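Local structure of aminopeptidase N (Francisella tularensis subsp. tularensis, 5DLL) at residues K662-S667 and N706-Q711. The protein is a zinc-dependent M1-family aminopeptidase that releases N-terminal amino acids, preferably alanine, and is probably involved in degrading intracellular peptides. Numbering follows the deposited sequence.
Sequences KPYSLS and NMTDQQ
Tyr664 makes the whole contribution of 662-667 to this contact, laying its ring against the side chain of Asn706 at the start of helix 707-717. With CG anti to the backbone N (chi1 -177°), the side chain extends from the loop between helices 648-658 and 668-685 towards Asn706 and the first turn of helix 707-717. Asn706 CB sits over one ring face, 3.9 Å from the centroid of the Tyr664 ring and displaced toward the rim, a CH-pi contact. The Asn706 amide follows over the CD1-CE1 side, its plane turned 29° from the ring, and brings ND2 to 3.4 Å from Tyr664 CD1. Asn706 is held in this pose from the helix side. Asn706 OD1 caps the helix by accepting from Asp709 N at 2.8 Å, with the donor tilted out of the carbonyl plane. Asn706 ND2 makes a weak hydrogen bond of 3.3 Å to Asp709 OD2. Asp709 OD1 in turn forms a salt bridge with Lys677. At the far end of the ring, Tyr664 OH stands 3.9 Å from Thr708 OG1. The two hydroxyls are linked through Asp297 at the start of helix 297-312: its OD1 hydrogen-bonds Tyr664 OH and its backbone N hydrogen-bonds Thr708 OG1. Phe300 and Arg674 also touch the Tyr664 side chain, and the loop then runs on into helix 668-685. A tyrosine ring thus packs on an asparagine N-cap in the helical C-terminal domain of this M1 aminopeptidase, with Asp297 joining that helix start to the catalytic domain.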
loop_
_atom_site.group_PDB
_atom_site.type_symbol
_atom_site.label_atom_id
_atom_site.label_comp_id
_atom_site.label_asym_id
_atom_site.label_seq_id
_atom_site.Cartn_x
_atom_site.Cartn_y
_atom_site.Cartn_z
ATOM N N LYS A 662 -10.468 -30.616 -6.865
ATOM C CA LYS A 662 -11.625 -29.864 -6.385
ATOM C C LYS A 662 -11.949 -28.712 -7.327
ATOM O O LYS A 662 -11.065 -28.201 -8.017
ATOM C CB LYS A 662 -11.374 -29.297 -4.981
ATOM C CG LYS A 662 -11.359 -30.339 -3.874
ATOM C CD LYS A 662 -10.958 -29.738 -2.535
ATOM C CE LYS A 662 -11.161 -30.733 -1.403
ATOM N NZ LYS A 662 -10.919 -30.135 -0.060
ATOM N N PRO A 663 -13.222 -28.286 -7.350
ATOM C CA PRO A 663 -13.594 -27.081 -8.089
ATOM C C PRO A 663 -12.940 -25.837 -7.479
ATOM O O PRO A 663 -12.706 -25.802 -6.269
ATOM C CB PRO A 663 -15.118 -27.029 -7.924
ATOM C CG PRO A 663 -15.387 -27.776 -6.664
ATOM C CD PRO A 663 -14.375 -28.877 -6.645
ATOM N N TYR A 664 -12.654 -24.835 -8.315
ATOM C CA TYR A 664 -11.973 -23.611 -7.874
ATOM C C TYR A 664 -12.755 -22.886 -6.776
ATOM O O TYR A 664 -13.989 -22.813 -6.807
ATOM C CB TYR A 664 -11.719 -22.666 -9.059
ATOM C CG TYR A 664 -10.961 -21.402 -8.696
ATOM C CD1 TYR A 664 -9.601 -21.444 -8.396
ATOM C CD2 TYR A 664 -11.605 -20.164 -8.651
ATOM C CE1 TYR A 664 -8.905 -20.291 -8.063
ATOM C CE2 TYR A 664 -10.917 -19.006 -8.318
ATOM C CZ TYR A 664 -9.566 -19.073 -8.026
ATOM O OH TYR A 664 -8.870 -17.930 -7.693
ATOM N N SER A 665 -12.010 -22.354 -5.813
ATOM C CA SER A 665 -12.575 -21.720 -4.633
ATOM C C SER A 665 -11.536 -20.791 -4.030
ATOM O O SER A 665 -10.336 -20.980 -4.239
ATOM C CB SER A 665 -12.982 -22.789 -3.613
ATOM O OG SER A 665 -13.036 -22.272 -2.291
ATOM N N LEU A 666 -12.005 -19.803 -3.272
ATOM C CA LEU A 666 -11.125 -18.835 -2.620
ATOM C C LEU A 666 -10.974 -19.086 -1.114
ATOM O O LEU A 666 -10.769 -18.145 -0.342
ATOM C CB LEU A 666 -11.638 -17.415 -2.864
ATOM C CG LEU A 666 -11.629 -16.947 -4.319
ATOM C CD1 LEU A 666 -12.514 -15.718 -4.476
ATOM C CD2 LEU A 666 -10.204 -16.674 -4.793
ATOM N N SER A 667 -11.069 -20.348 -0.699
ATOM C CA SER A 667 -10.775 -20.720 0.681
ATOM C C SER A 667 -9.268 -20.649 0.889
ATOM O O SER A 667 -8.499 -20.983 -0.016
ATOM C CB SER A 667 -11.277 -22.133 0.979
ATOM O OG SER A 667 -10.698 -23.075 0.092
ATOM N N ASN A 706 -8.565 -22.074 -13.803
ATOM C CA ASN A 706 -8.447 -20.719 -13.268
ATOM C C ASN A 706 -7.153 -20.064 -13.745
ATOM O O ASN A 706 -6.281 -20.741 -14.294
ATOM C CB ASN A 706 -8.490 -20.752 -11.738
ATOM C CG ASN A 706 -7.265 -21.415 -11.130
ATOM O OD1 ASN A 706 -6.196 -20.809 -11.048
ATOM N ND2 ASN A 706 -7.418 -22.660 -10.692
ATOM N N MET A 707 -7.017 -18.760 -13.522
ATOM C CA MET A 707 -5.820 -18.044 -13.972
ATOM C C MET A 707 -4.594 -18.329 -13.106
ATOM O O MET A 707 -3.480 -18.389 -13.625
ATOM C CB MET A 707 -6.063 -16.532 -14.041
ATOM C CG MET A 707 -4.962 -15.763 -14.772
ATOM S SD MET A 707 -4.659 -16.306 -16.472
ATOM C CE MET A 707 -6.248 -15.994 -17.239
ATOM N N THR A 708 -4.787 -18.500 -11.799
ATOM C CA THR A 708 -3.665 -18.738 -10.887
ATOM C C THR A 708 -2.821 -19.933 -11.336
ATOM O O THR A 708 -1.594 -19.849 -11.384
ATOM C CB THR A 708 -4.139 -18.972 -9.443
ATOM O OG1 THR A 708 -5.268 -18.133 -9.158
ATOM C CG2 THR A 708 -3.009 -18.677 -8.465
ATOM N N ASP A 709 -3.488 -21.031 -11.677
ATOM C CA ASP A 709 -2.815 -22.245 -12.156
ATOM C C ASP A 709 -2.257 -22.083 -13.569
ATOM O O ASP A 709 -1.191 -22.610 -13.885
ATOM C CB ASP A 709 -3.774 -23.447 -12.131
ATOM C CG ASP A 709 -3.967 -24.033 -10.735
ATOM O OD1 ASP A 709 -3.189 -23.706 -9.813
ATOM O OD2 ASP A 709 -4.901 -24.845 -10.567
ATOM N N GLN A 710 -2.982 -21.368 -14.423
ATOM C CA GLN A 710 -2.516 -21.138 -15.788
ATOM C C GLN A 710 -1.318 -20.183 -15.821
ATOM O O GLN A 710 -0.407 -20.355 -16.624
ATOM C CB GLN A 710 -3.652 -20.613 -16.661
ATOM C CG GLN A 710 -3.363 -20.706 -18.151
ATOM C CD GLN A 710 -4.620 -20.682 -19.006
ATOM O OE1 GLN A 710 -5.738 -20.626 -18.494
ATOM N NE2 GLN A 710 -4.438 -20.731 -20.319
ATOM N N GLN A 711 -1.330 -19.188 -14.941
ATOM C CA GLN A 711 -0.185 -18.302 -14.742
ATOM C C GLN A 711 1.029 -19.108 -14.272
ATOM O O GLN A 711 2.138 -18.925 -14.783
ATOM C CB GLN A 711 -0.541 -17.177 -13.744
ATOM C CG GLN A 711 0.641 -16.429 -13.123
ATOM C CD GLN A 711 1.191 -17.098 -11.863
ATOM O OE1 GLN A 711 0.435 -17.507 -10.974
ATOM N NE2 GLN A 711 2.518 -17.205 -11.781
#